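Local coordinates for undecaprenyl-diphosphooligosaccharide--protein glycotransferase (Campylobacter jejuni, PDB 3AAG) that transfers a preassembled heptasaccharide from an undecaprenyl-diphosphate carrier to asparagine side chains of proteins, this chain being the periplasmic C-terminal part of the enzyme, at residues V33-Y38 with S151-F156; L82-T87 with R136-Y141; A16-Q21 with L277-R282; I185-G190 with A247-M252; F64-L69 with S155-N160. All blocks are in the same frame, centred on the assembly; numbering follows the deposited sequence.

In the fold
Contacts 1, 2 and 5 lie together in the STT3/PglB/AglB core region. Contact 1 joins the WWDYG motif to the probable MI motif; in this family the two define the pocket for the +2 Ser/Thr of the acceptor sequon. Contact 5 centres about 8 Å from it, shares Ser155 and Phe156, and also touches it where Ser66 OG hydrogen-bonds Val153 O. Contact 2, centred about 15 Å from contact 1, contains strand 138-140, which pairs in parallel with strand 31-33, where Val33 of contact 1 lies; its Arg136 side chain is about 5 Å from the bound calcium ion. Contact 3 joins residues near both chain ends and touches contact 2 through Tyr141. Contact 4 belongs to the beta-barrel region, its centre about 34 Å from that of contact 2.

Contact 1: residues V33-Y38 with S151-F156; sequences VTWWDY and STVASF
Trp35 meets Val153 with the flat of its indole and Phe156 with its rim. From CB, which points at the helix 150-155, the side chain runs with CG anti to the backbone N (chi1 -161°), and this brings the five-membered ring onto the valine. There Val153 CG2 sits almost on the ring normal, 3.4 Å from the centroid of that ring, a CH-pi contact. Trp35 CD2 and CE2 are each 3.5 Å from Val153 CG2, and CG, CD1 and NE1 are only slightly farther. These two side chains belong to the WWDYG motif and, by similarity, the MI motif, which in this family define the binding pocket for the +2 Ser/Thr of the acceptor sequon. Farther out, Trp35 CE3 lies 3.7 Å from Val153 CG1, the branch anti to its own backbone N. Trp35 CZ2 passes 3.7 Å from Val153 CA. At the far corner Trp35 CH2 reaches Phe156 CD1 at 3.4 Å; the phenyl stands at the indole edge, its plane turned 48° from that of the six-membered ring. The indole face turned from Val153 carries Trp36, whose CD1 lies 3.7 Å above the plane toward the rim.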
# COMPACT_ATOMS: atom_id res chain seq x y z
N VAL A 33 4.38 -8.63 6.34
CA VAL A 33 4.69 -7.98 5.07
C VAL A 33 4.51 -6.47 5.20
O VAL A 33 3.45 -6.00 5.61
CB VAL A 33 3.81 -8.51 3.92
CG1 VAL A 33 4.08 -7.74 2.64
CG2 VAL A 33 4.07 -9.99 3.71
N THR A 34 5.55 -5.73 4.84
CA THR A 34 5.53 -4.28 4.99
C THR A 34 6.78 -3.66 4.36
O THR A 34 7.68 -4.36 3.92
CB THR A 34 5.45 -3.86 6.47
OG1 THR A 34 4.76 -2.62 6.58
CG2 THR A 34 6.85 -3.72 7.06
N TRP A 35 6.82 -2.33 4.33
CA TRP A 35 7.94 -1.62 3.73
C TRP A 35 9.17 -1.72 4.62
O TRP A 35 9.05 -1.87 5.84
CB TRP A 35 7.57 -0.16 3.48
CG TRP A 35 8.46 0.52 2.50
CD1 TRP A 35 9.14 1.69 2.67
CD2 TRP A 35 8.78 0.06 1.18
NE1 TRP A 35 9.86 1.99 1.55
CE2 TRP A 35 9.66 1.00 0.61
CE3 TRP A 35 8.42 -1.06 0.43
CZ2 TRP A 35 10.17 0.87 -0.67
CZ3 TRP A 35 8.93 -1.20 -0.85
CH2 TRP A 35 9.80 -0.24 -1.38
N TRP A 36 10.36 -1.63 4.03
CA TRP A 36 11.59 -1.93 4.75
C TRP A 36 11.93 -0.92 5.85
O TRP A 36 12.63 -1.25 6.81
CB TRP A 36 12.78 -2.08 3.79
CG TRP A 36 13.23 -0.79 3.17
CD1 TRP A 36 12.89 -0.31 1.94
CD2 TRP A 36 14.12 0.17 3.75
NE1 TRP A 36 13.51 0.90 1.72
CE2 TRP A 36 14.27 1.21 2.82
CE3 TRP A 36 14.80 0.25 4.97
CZ2 TRP A 36 15.07 2.33 3.06
CZ3 TRP A 36 15.60 1.36 5.21
CH2 TRP A 36 15.73 2.38 4.26
N ASP A 37 11.42 0.30 5.71
CA ASP A 37 11.62 1.33 6.73
C ASP A 37 11.09 0.89 8.09
O ASP A 37 11.46 1.45 9.12
CB ASP A 37 10.94 2.64 6.31
CG ASP A 37 11.73 3.40 5.27
OD1 ASP A 37 11.62 4.64 5.22
OD2 ASP A 37 12.48 2.75 4.50
N TYR A 38 10.22 -0.11 8.09
CA TYR A 38 9.62 -0.58 9.34
C TYR A 38 10.08 -2.00 9.65
O TYR A 38 9.68 -2.59 10.65
CB TYR A 38 8.09 -0.53 9.24
CG TYR A 38 7.58 0.67 8.48
CD1 TYR A 38 7.93 1.97 8.86
CD2 TYR A 38 6.75 0.52 7.37
CE1 TYR A 38 7.47 3.06 8.16
CE2 TYR A 38 6.28 1.61 6.67
CZ TYR A 38 6.65 2.88 7.07
OH TYR A 38 6.18 3.97 6.36
N SER A 151 4.68 6.71 -2.74
CA SER A 151 5.13 6.90 -4.11
C SER A 151 6.37 6.07 -4.39
O SER A 151 6.46 5.39 -5.42
CB SER A 151 5.43 8.38 -4.37
OG SER A 151 5.52 8.64 -5.76
N THR A 152 7.33 6.12 -3.47
CA THR A 152 8.56 5.35 -3.61
C THR A 152 8.30 3.87 -3.41
O THR A 152 8.90 3.03 -4.07
CB THR A 152 9.62 5.81 -2.61
OG1 THR A 152 10.14 7.09 -3.01
CG2 THR A 152 10.76 4.81 -2.55
N VAL A 153 7.39 3.54 -2.49
CA VAL A 153 7.02 2.16 -2.24
C VAL A 153 6.51 1.50 -3.52
O VAL A 153 7.00 0.45 -3.93
CB VAL A 153 5.96 2.04 -1.14
CG1 VAL A 153 5.46 0.60 -1.03
CG2 VAL A 153 6.52 2.51 0.19
N ALA A 154 5.52 2.13 -4.14
CA ALA A 154 4.85 1.55 -5.31
C ALA A 154 5.77 1.47 -6.52
O ALA A 154 5.60 0.62 -7.38
CB ALA A 154 3.60 2.34 -5.65
N SER A 155 6.75 2.37 -6.58
CA SER A 155 7.68 2.40 -7.70
C SER A 155 8.39 1.05 -7.86
O SER A 155 8.80 0.68 -8.95
CB SER A 155 8.70 3.53 -7.54
OG SER A 155 9.87 3.08 -6.87
N PHE A 156 8.52 0.32 -6.76
CA PHE A 156 9.26 -0.93 -6.76
C PHE A 156 8.41 -2.12 -7.20
O PHE A 156 8.93 -3.22 -7.40
CB PHE A 156 9.89 -1.19 -5.39
CG PHE A 156 11.10 -0.35 -5.11
CD1 PHE A 156 10.98 0.84 -4.42
CD2 PHE A 156 12.35 -0.75 -5.55
CE1 PHE A 156 12.10 1.62 -4.16
CE2 PHE A 156 13.47 0.02 -5.29
CZ PHE A 156 13.34 1.21 -4.60

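Contact 2: residues L82-T87 with R136-Y141; sequences LSVEYT and RDIYLY
Val84 on helix 73-87 and Ile138 on strand 138-140 bring their backbones to 7.9 Å, CA to CA, with Glu85 and Arg136 next along at 8.4 Å. No hydrogen bond joins the segments: this is a helix packed on a small sheet in the STT3/PglB/AglB core region, where strand 138-140 runs parallel to strand 31-33. Val84 and Ile138 reach toward each other tip to tip. The isoleucine is extended at its end (chi2 -178°), which pushes CD1 forward against both valine branches, 3.3 Å from Val84 CG2 and 3.7 Å from Val84 CG1. On its other flank Val84 CG1 lies 3.7 Å from Arg136 CD, part of the aliphatic shaft, where the arginine passes obliquely over the valine before bending at chi3 (47°). Its guanidinium is held from outside the contact, NE by the backbone O of Glu29 and NH2 in a salt bridge to Glu88. Glu29 and Thr135 bind a calcium ion, which lies about 5 Å from the Arg136 side chain. Glu85 brings its carboxylate beside the arginine backbone without bonding to Arg136. Instead, Glu85 OE2 is gripped twice, by a salt bridge from NH1 of Arg81 and a hydrogen bond from the backbone N of Thr135.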
# COMPACT_ATOMS: atom_id res chain seq x y z
N LEU A 82 2.77 -16.15 -1.74
CA LEU A 82 3.83 -16.67 -2.60
C LEU A 82 5.21 -16.21 -2.13
O LEU A 82 6.11 -17.02 -1.93
CB LEU A 82 3.59 -16.27 -4.05
CG LEU A 82 2.43 -16.96 -4.77
CD1 LEU A 82 2.54 -16.78 -6.28
CD2 LEU A 82 2.37 -18.44 -4.41
N SER A 83 5.37 -14.90 -1.97
CA SER A 83 6.67 -14.34 -1.62
C SER A 83 7.17 -14.88 -0.28
O SER A 83 8.34 -15.22 -0.13
CB SER A 83 6.61 -12.82 -1.60
OG SER A 83 5.77 -12.36 -0.56
N VAL A 84 6.26 -14.95 0.69
CA VAL A 84 6.60 -15.48 2.01
C VAL A 84 7.04 -16.94 1.91
O VAL A 84 8.05 -17.33 2.48
CB VAL A 84 5.42 -15.39 2.98
CG1 VAL A 84 5.68 -16.22 4.22
CG2 VAL A 84 5.16 -13.94 3.35
N GLU A 85 6.26 -17.74 1.19
CA GLU A 85 6.51 -19.17 1.11
C GLU A 85 7.80 -19.48 0.35
O GLU A 85 8.50 -20.44 0.67
CB GLU A 85 5.33 -19.90 0.47
CG GLU A 85 4.06 -19.91 1.33
CD GLU A 85 4.29 -20.48 2.72
OE1 GLU A 85 5.40 -20.97 2.99
OE2 GLU A 85 3.35 -20.43 3.54
N TYR A 86 8.11 -18.66 -0.64
CA TYR A 86 9.25 -18.90 -1.51
C TYR A 86 10.54 -18.33 -0.93
O TYR A 86 11.62 -18.85 -1.18
CB TYR A 86 9.01 -18.34 -2.91
CG TYR A 86 8.26 -19.29 -3.82
CD1 TYR A 86 6.88 -19.42 -3.73
CD2 TYR A 86 8.93 -20.05 -4.76
CE1 TYR A 86 6.19 -20.29 -4.55
CE2 TYR A 86 8.25 -20.92 -5.59
CZ TYR A 86 6.88 -21.03 -5.48
OH TYR A 86 6.19 -21.90 -6.30
N THR A 87 10.41 -17.26 -0.16
CA THR A 87 11.55 -16.73 0.58
C THR A 87 11.98 -17.72 1.67
O THR A 87 13.15 -18.07 1.77
CB THR A 87 11.24 -15.37 1.23
OG1 THR A 87 11.24 -14.35 0.22
CG2 THR A 87 12.27 -15.03 2.28
N ARG A 136 2.82 -21.04 7.61
CA ARG A 136 2.90 -20.00 8.63
C ARG A 136 1.85 -18.92 8.41
O ARG A 136 1.30 -18.80 7.31
CB ARG A 136 4.30 -19.38 8.63
CG ARG A 136 4.78 -18.95 7.26
CD ARG A 136 6.07 -18.17 7.35
NE ARG A 136 7.04 -18.83 8.22
CZ ARG A 136 7.54 -20.04 7.99
NH1 ARG A 136 7.16 -20.72 6.91
NH2 ARG A 136 8.42 -20.57 8.83
N ASP A 137 1.58 -18.14 9.45
CA ASP A 137 0.68 -17.01 9.33
C ASP A 137 1.37 -15.80 8.71
O ASP A 137 2.60 -15.67 8.78
CB ASP A 137 0.09 -16.64 10.69
CG ASP A 137 -1.06 -17.54 11.09
OD1 ASP A 137 -1.60 -18.24 10.21
OD2 ASP A 137 -1.42 -17.55 12.28
N ILE A 138 0.59 -14.92 8.09
CA ILE A 138 1.11 -13.71 7.47
C ILE A 138 0.25 -12.51 7.84
O ILE A 138 -0.98 -12.61 7.89
CB ILE A 138 1.13 -13.83 5.93
CG1 ILE A 138 2.04 -14.99 5.50
CG2 ILE A 138 1.59 -12.53 5.30
CD1 ILE A 138 2.15 -15.15 4.00
N TYR A 139 0.89 -11.38 8.10
CA TYR A 139 0.18 -10.15 8.42
C TYR A 139 0.65 -8.99 7.55
O TYR A 139 1.84 -8.87 7.25
CB TYR A 139 0.36 -9.79 9.89
CG TYR A 139 -0.04 -10.89 10.85
CD1 TYR A 139 0.76 -12.01 11.02
CD2 TYR A 139 -1.21 -10.80 11.59
CE1 TYR A 139 0.40 -13.02 11.90
CE2 TYR A 139 -1.58 -11.79 12.46
CZ TYR A 139 -0.77 -12.90 12.62
OH TYR A 139 -1.15 -13.89 13.49
N LEU A 140 -0.29 -8.15 7.14
CA LEU A 140 0.04 -6.88 6.51
C LEU A 140 0.07 -5.76 7.54
O LEU A 140 -0.86 -5.62 8.34
CB LEU A 140 -0.96 -6.54 5.41
CG LEU A 140 -0.79 -7.28 4.08
CD1 LEU A 140 -0.96 -8.78 4.29
CD2 LEU A 140 -1.80 -6.77 3.06
N TYR A 141 1.13 -4.97 7.51
CA TYR A 141 1.23 -3.78 8.35
C TYR A 141 1.22 -2.53 7.47
O TYR A 141 2.09 -2.36 6.62
CB TYR A 141 2.51 -3.83 9.18
CG TYR A 141 2.70 -2.64 10.10
CD1 TYR A 141 1.79 -2.35 11.10
CD2 TYR A 141 3.81 -1.82 9.97
CE1 TYR A 141 1.97 -1.27 11.94
CE2 TYR A 141 4.00 -0.74 10.80
CZ TYR A 141 3.08 -0.47 11.79
OH TYR A 141 3.26 0.61 12.62

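Contact 3: residues A16-Q21 with L277-R282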
# COMPACT_ATOMS: atom_id res chain seq x y z
N ALA A 16 5.10 1.12 19.16
CA ALA A 16 5.58 0.05 20.03
C ALA A 16 4.42 -0.74 20.61
O ALA A 16 4.46 -1.97 20.67
CB ALA A 16 6.46 0.62 21.14
N SER A 17 3.38 -0.04 21.04
CA SER A 17 2.23 -0.68 21.66
C SER A 17 1.51 -1.58 20.65
O SER A 17 1.19 -2.73 20.95
CB SER A 17 1.27 0.36 22.22
OG SER A 17 1.98 1.45 22.79
N LEU A 18 1.27 -1.05 19.46
CA LEU A 18 0.54 -1.78 18.44
C LEU A 18 1.33 -3.00 17.96
O LEU A 18 0.76 -4.07 17.74
CB LEU A 18 0.22 -0.86 17.26
CG LEU A 18 -0.44 -1.51 16.04
CD1 LEU A 18 -1.31 -0.50 15.31
CD2 LEU A 18 0.60 -2.10 15.11
N LEU A 19 2.64 -2.84 17.81
CA LEU A 19 3.49 -3.94 17.37
C LEU A 19 3.79 -4.91 18.51
O LEU A 19 4.14 -6.07 18.27
CB LEU A 19 4.79 -3.39 16.78
CG LEU A 19 4.62 -2.67 15.44
CD1 LEU A 19 5.94 -2.12 14.94
CD2 LEU A 19 4.00 -3.61 14.42
N ASN A 20 3.66 -4.44 19.75
CA ASN A 20 3.70 -5.32 20.91
C ASN A 20 2.41 -6.12 21.04
O ASN A 20 2.41 -7.26 21.51
CB ASN A 20 3.95 -4.52 22.18
CG ASN A 20 4.00 -5.39 23.42
OD1 ASN A 20 3.04 -5.46 24.19
ND2 ASN A 20 5.12 -6.07 23.62
N GLN A 21 1.31 -5.51 20.64
CA GLN A 21 0.06 -6.23 20.45
C GLN A 21 0.25 -7.31 19.40
O GLN A 21 -0.30 -8.41 19.51
CB GLN A 21 -1.04 -5.26 20.02
CG GLN A 21 -2.44 -5.78 20.21
CD GLN A 21 -3.48 -4.69 20.10
OE1 GLN A 21 -3.20 -3.52 20.35
NE2 GLN A 21 -4.70 -5.06 19.71
N LEU A 277 -9.10 -8.14 9.84
CA LEU A 277 -8.59 -6.96 10.53
C LEU A 277 -8.33 -7.27 12.00
O LEU A 277 -9.26 -7.33 12.80
CB LEU A 277 -9.59 -5.80 10.42
CG LEU A 277 -9.03 -4.42 10.07
CD1 LEU A 277 -9.96 -3.33 10.59
CD2 LEU A 277 -7.63 -4.23 10.63
N VAL A 278 -7.06 -7.47 12.35
CA VAL A 278 -6.71 -7.90 13.70
C VAL A 278 -6.20 -6.74 14.55
O VAL A 278 -6.02 -6.88 15.76
CB VAL A 278 -5.67 -9.03 13.68
CG1 VAL A 278 -6.20 -10.23 12.91
CG2 VAL A 278 -4.36 -8.54 13.07
N ILE A 279 -5.96 -5.60 13.92
CA ILE A 279 -5.55 -4.40 14.64
C ILE A 279 -5.98 -3.14 13.90
O ILE A 279 -5.43 -2.82 12.85
CB ILE A 279 -4.03 -4.36 14.85
CG1 ILE A 279 -3.56 -5.56 15.68
CG2 ILE A 279 -3.63 -3.06 15.53
CD1 ILE A 279 -2.07 -5.59 15.91
N ASN A 280 -6.95 -2.43 14.45
CA ASN A 280 -7.36 -1.15 13.90
C ASN A 280 -6.86 0.02 14.73
O ASN A 280 -6.99 0.02 15.95
CB ASN A 280 -8.89 -1.08 13.76
CG ASN A 280 -9.33 -0.12 12.68
OD1 ASN A 280 -8.51 0.47 11.97
ND2 ASN A 280 -10.64 0.03 12.53
N SER A 281 -6.28 1.00 14.07
CA SER A 281 -5.74 2.17 14.76
C SER A 281 -5.78 3.41 13.87
O SER A 281 -5.85 3.30 12.65
CB SER A 281 -4.30 1.89 15.21
OG SER A 281 -3.64 3.10 15.58
N ARG A 282 -5.75 4.58 14.49
CA ARG A 282 -5.61 5.83 13.76
C ARG A 282 -4.28 5.85 13.00
O ARG A 282 -4.18 6.44 11.92
CB ARG A 282 -5.69 7.03 14.70
CG ARG A 282 -5.67 8.38 14.00
CD ARG A 282 -6.93 8.59 13.16
NE ARG A 282 -6.73 9.59 12.12
CZ ARG A 282 -7.68 9.97 11.26
NH1 ARG A 282 -8.89 9.43 11.33
NH2 ARG A 282 -7.42 10.89 10.34
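Leu18 and Ile279 form the close-packed half of this contact, and Gln21 its looser, more exposed half. On the tight side the leucine, with CG anti to its backbone N (chi1 175°), projects from the helix 15-21 and crosses the isoleucine at a slant. Leu18 CD1 lies 3.5 Å from Ile279 CG2, and Leu18 CG follows at 3.6 Å, so the isoleucine methyl sits against the CG-CD1 branch of the leucine. The longer branch of the isoleucine points at the helix, Ile279 CD1 coming within 3.7 Å of Leu18 O. Leu18 CD1 also rests on the CB of Ser281 at 3.8 Å. The hydroxyl of that serine takes no part in the apolar packing and is hydrogen-bonded to the backbone N of Asp283.

Nearly one helical turn on, the exposed Gln21 stretches out over the flank of Ile279. Its amide meets carbon there, Gln21 NE2 standing 4.2 Å from Ile279 CG1, and no hydrogen bond crosses the contact. The interaction is therefore a buried aliphatic pair with a polar chain along its outer rim. Val278 and Ile279 are backbone-bonded to Val286, and Ile279 also touches that valine. Opposite ends of the chain are thus joined: Leu18 also touches Tyr141, in the segment that holds strand 138-140, while Leu19 packs on Val42 and Tyr45 of helix 39-46.

Contact 4: residues I185-G190 with A247-M252; sequences IYLSNG and AQFILM
Phe249 overlaps Leu187 at one corner of its ring: Leu187 CD2 lies 3.5 Å from Phe249 CD2 and 4.1 Å from Phe249 CG and CB. The two side chains cross at about a right angle, and the methyl comes in obliquely. The first torsion of the leucine (chi1 -76°) turns the side chain toward the phenyl, and chi2 near 180° leaves CD2 as the nearer methyl. At the far end of the ring Ile185 CD1 approaches Phe249 CZ at 4.5 Å, a lighter touch, so the two aliphatic residues of strand 184-187 meet the phenyl at different ends. Strands 184-187 and 249-252 are not sheet neighbours: each pairs with strand 172-179 between them, in the beta-barrel region of the STT3/PglB C-terminal domain, and the side chains reach over it. A classic beta bulge, in which Gln248 and Phe249 both face Ala175, marks the start of strand 249-252. The rings of Phe197 and Tyr238 also meet Phe249. Beyond Leu187 the chain reverses in a type I turn to Gly190, closed by a weak backbone bond. With no hydrogen bond or charge pair between the segments, their cohesion rests on dispersion and the burial of carbon between the side chains.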
# COMPACT_ATOMS: atom_id res chain seq x y z
N ILE A 185 -6.66 26.52 -3.27
CA ILE A 185 -5.75 26.08 -2.22
C ILE A 185 -4.34 25.86 -2.76
O ILE A 185 -4.13 25.02 -3.64
CB ILE A 185 -6.24 24.78 -1.55
CG1 ILE A 185 -7.74 24.88 -1.25
CG2 ILE A 185 -5.46 24.51 -0.29
CD1 ILE A 185 -8.34 23.59 -0.74
N TYR A 186 -3.38 26.60 -2.23
CA TYR A 186 -1.99 26.46 -2.63
C TYR A 186 -1.35 25.24 -1.98
O TYR A 186 -0.75 25.33 -0.91
CB TYR A 186 -1.19 27.72 -2.26
CG TYR A 186 -1.62 28.84 -3.02
N LEU A 187 -1.49 24.09 -2.63
CA LEU A 187 -0.95 22.84 -2.10
C LEU A 187 0.57 22.81 -2.16
O LEU A 187 1.19 23.49 -2.99
CB LEU A 187 -1.53 21.65 -2.87
CG LEU A 187 -2.97 21.26 -2.53
CD1 LEU A 187 -3.41 20.06 -3.35
CD2 LEU A 187 -3.11 20.98 -1.04
N SER A 188 1.17 22.02 -1.28
CA SER A 188 2.62 22.03 -1.10
C SER A 188 3.34 21.35 -2.27
O SER A 188 4.55 21.51 -2.43
CB SER A 188 3.01 21.35 0.22
OG SER A 188 2.56 20.01 0.25
N ASN A 189 2.59 20.60 -3.06
CA ASN A 189 3.17 19.89 -4.20
C ASN A 189 3.11 20.71 -5.48
O ASN A 189 3.11 20.16 -6.58
CB ASN A 189 2.47 18.54 -4.40
CG ASN A 189 0.96 18.68 -4.53
OD1 ASN A 189 0.37 19.61 -3.99
ND2 ASN A 189 0.34 17.75 -5.24
N GLY A 190 3.05 22.03 -5.34
CA GLY A 190 3.03 22.93 -6.48
C GLY A 190 1.68 22.95 -7.18
O GLY A 190 1.53 23.57 -8.23
N ALA A 247 0.80 15.65 5.36
CA ALA A 247 -0.09 14.78 4.61
C ALA A 247 -1.55 15.12 4.87
O ALA A 247 -2.25 14.41 5.58
CB ALA A 247 0.18 13.32 4.95
N GLN A 248 -2.00 16.23 4.28
CA GLN A 248 -3.39 16.65 4.41
C GLN A 248 -4.20 16.28 3.17
O GLN A 248 -5.41 16.07 3.24
CB GLN A 248 -3.46 18.16 4.65
CG GLN A 248 -2.94 18.59 6.02
CD GLN A 248 -4.01 18.51 7.09
OE1 GLN A 248 -5.15 18.94 6.88
NE2 GLN A 248 -3.65 17.98 8.25
N PHE A 249 -3.51 16.21 2.03
CA PHE A 249 -4.16 15.88 0.77
C PHE A 249 -3.38 14.83 -0.01
O PHE A 249 -2.17 14.70 0.16
CB PHE A 249 -4.33 17.14 -0.08
CG PHE A 249 -5.53 17.96 0.28
CD1 PHE A 249 -6.81 17.52 -0.03
CD2 PHE A 249 -5.39 19.17 0.94
CE1 PHE A 249 -7.92 18.27 0.31
CE2 PHE A 249 -6.50 19.93 1.28
CZ PHE A 249 -7.76 19.47 0.96
N ILE A 250 -4.07 14.08 -0.86
CA ILE A 250 -3.42 13.12 -1.73
C ILE A 250 -4.01 13.14 -3.14
O ILE A 250 -5.20 12.92 -3.33
CB ILE A 250 -3.52 11.68 -1.18
CG1 ILE A 250 -3.16 11.64 0.30
CG2 ILE A 250 -2.62 10.74 -1.98
CD1 ILE A 250 -3.46 10.32 0.96
N LEU A 251 -3.16 13.41 -4.13
CA LEU A 251 -3.55 13.33 -5.53
C LEU A 251 -3.00 12.07 -6.17
O LEU A 251 -1.78 11.87 -6.24
CB LEU A 251 -3.06 14.57 -6.28
CG LEU A 251 -3.63 14.80 -7.68
CD1 LEU A 251 -5.11 15.13 -7.61
CD2 LEU A 251 -2.86 15.90 -8.40
N MSE A 252 -3.89 11.21 -6.65
CA MSE A 252 -3.51 9.88 -7.13
C MSE A 252 -4.28 9.48 -8.38
O MSE A 252 -5.39 9.97 -8.63
CB MSE A 252 -3.72 8.84 -6.03
CG MSE A 252 -5.18 8.63 -5.67
SE MSE A 252 -5.42 7.20 -4.37
CE MSE A 252 -4.94 8.18 -2.76

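Contact 5: residues F64-L69 with S155-N160; sequences FPSFAL and SFSFIN
A buried, serine-lined contact brings Ser66 and Phe67, at the end of helix 63-67, against the turn Ser155-Phe158. The backbones come very near, with Phe67 CA 4.7 Å from Ser157 CA, which small side chains permit. Ser66 CB packs against Phe156 CB at 3.8 Å, while its hydroxyl, anti to the backbone N (chi1 156°), is directed into the turn. There Ser66 OG hydrogen-bonds the backbone O of Val153, a carbonyl that also receives the Phe156 amide. Ser157 lays its CB 3.9 Å from Phe67 CA. Its own hydroxyl, set between the backbone N and the carbonyl carbon, turns back to hydrogen-bond the O of Ala154. Ser157 O lies at the edge of the Phe67 ring, near its plane. Phe67 also packs on Met79 of helix 73-87. The segment 155-160 opens with a type I turn from Ser155 to Phe158, closed by a weak backbone bond. The two serines thus act differently: Ser157 OG bonds within its own stretch of chain, while the bond from Ser66 OG to Val153 O links helix 63-67 to the probable MI motif, beside what is probably the sequon pocket of this STT3-family core.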
# COMPACT_ATOMS: atom_id res chain seq x y z
N PHE A 64 8.58 -7.34 -3.59
CA PHE A 64 7.54 -8.22 -3.06
C PHE A 64 6.64 -7.52 -2.05
O PHE A 64 5.41 -7.60 -2.15
CB PHE A 64 8.15 -9.48 -2.45
CG PHE A 64 8.77 -10.40 -3.47
CD1 PHE A 64 10.15 -10.54 -3.53
CD2 PHE A 64 7.98 -11.10 -4.36
CE1 PHE A 64 10.73 -11.38 -4.47
CE2 PHE A 64 8.55 -11.94 -5.30
CZ PHE A 64 9.93 -12.08 -5.35
N PRO A 65 7.25 -6.84 -1.07
CA PRO A 65 6.45 -6.01 -0.16
C PRO A 65 5.68 -4.98 -0.97
O PRO A 65 4.49 -4.75 -0.71
CB PRO A 65 7.51 -5.32 0.71
CG PRO A 65 8.73 -6.16 0.58
CD PRO A 65 8.69 -6.73 -0.80
N SER A 66 6.35 -4.37 -1.93
CA SER A 66 5.77 -3.30 -2.73
C SER A 66 4.56 -3.80 -3.52
O SER A 66 3.53 -3.14 -3.56
CB SER A 66 6.82 -2.71 -3.68
OG SER A 66 6.20 -2.09 -4.80
N PHE A 67 4.71 -4.97 -4.13
CA PHE A 67 3.63 -5.56 -4.91
C PHE A 67 2.39 -5.78 -4.06
O PHE A 67 1.30 -5.33 -4.40
CB PHE A 67 4.07 -6.88 -5.55
CG PHE A 67 3.15 -7.38 -6.62
CD1 PHE A 67 3.34 -7.01 -7.94
CD2 PHE A 67 2.09 -8.21 -6.31
CE1 PHE A 67 2.49 -7.46 -8.93
CE2 PHE A 67 1.23 -8.67 -7.30
CZ PHE A 67 1.44 -8.29 -8.61
N ALA A 68 2.56 -6.47 -2.94
CA ALA A 68 1.44 -6.80 -2.06
C ALA A 68 0.96 -5.57 -1.28
O ALA A 68 0.14 -5.69 -0.36
CB ALA A 68 1.81 -7.94 -1.11
N LEU A 69 1.47 -4.40 -1.65
CA LEU A 69 1.03 -3.14 -1.05
C LEU A 69 0.48 -2.17 -2.10
O LEU A 69 -0.26 -1.25 -1.78
CB LEU A 69 2.18 -2.47 -0.30
CG LEU A 69 2.45 -2.92 1.14
CD1 LEU A 69 3.63 -2.15 1.72
CD2 LEU A 69 1.22 -2.76 2.01
N SER A 155 6.75 2.37 -6.58
CA SER A 155 7.68 2.40 -7.70
C SER A 155 8.39 1.05 -7.86
O SER A 155 8.80 0.68 -8.95
CB SER A 155 8.70 3.53 -7.54
OG SER A 155 9.87 3.08 -6.87
N PHE A 156 8.52 0.32 -6.76
CA PHE A 156 9.26 -0.93 -6.76
C PHE A 156 8.41 -2.12 -7.20
O PHE A 156 8.93 -3.22 -7.40
CB PHE A 156 9.89 -1.19 -5.39
CG PHE A 156 11.10 -0.35 -5.11
CD1 PHE A 156 10.98 0.84 -4.42
CD2 PHE A 156 12.35 -0.75 -5.55
CE1 PHE A 156 12.10 1.62 -4.16
CE2 PHE A 156 13.47 0.02 -5.29
CZ PHE A 156 13.34 1.21 -4.60
N SER A 157 7.11 -1.90 -7.33
CA SER A 157 6.23 -2.93 -7.86
C SER A 157 6.25 -2.92 -9.39
O SER A 157 5.61 -3.76 -10.03
CB SER A 157 4.80 -2.75 -7.34
OG SER A 157 4.28 -1.47 -7.69
N PHE A 158 7.00 -1.98 -9.96
CA PHE A 158 7.26 -1.97 -11.39
C PHE A 158 8.63 -2.57 -11.72
O PHE A 158 9.65 -2.13 -11.20
CB PHE A 158 7.17 -0.55 -11.95
CG PHE A 158 5.83 0.09 -11.77
CD1 PHE A 158 5.34 0.38 -10.51
CD2 PHE A 158 5.05 0.40 -12.87
CE1 PHE A 158 4.10 0.97 -10.35
CE2 PHE A 158 3.81 0.99 -12.72
CZ PHE A 158 3.34 1.28 -11.45
N ILE A 159 8.64 -3.57 -12.59
CA ILE A 159 9.90 -4.13 -13.08
C ILE A 159 10.69 -3.10 -13.88
O ILE A 159 10.20 -2.54 -14.85
CB ILE A 159 9.65 -5.38 -13.96
CG1 ILE A 159 9.05 -6.51 -13.13
CG2 ILE A 159 10.95 -5.83 -14.62
CD1 ILE A 159 9.97 -7.04 -12.05
N ASN A 160 11.93 -2.86 -13.45
CA ASN A 160 12.79 -1.88 -14.11
C ASN A 160 14.26 -2.29 -13.99
O ASN A 160 14.89 -2.08 -12.95
CB ASN A 160 12.57 -0.49 -13.52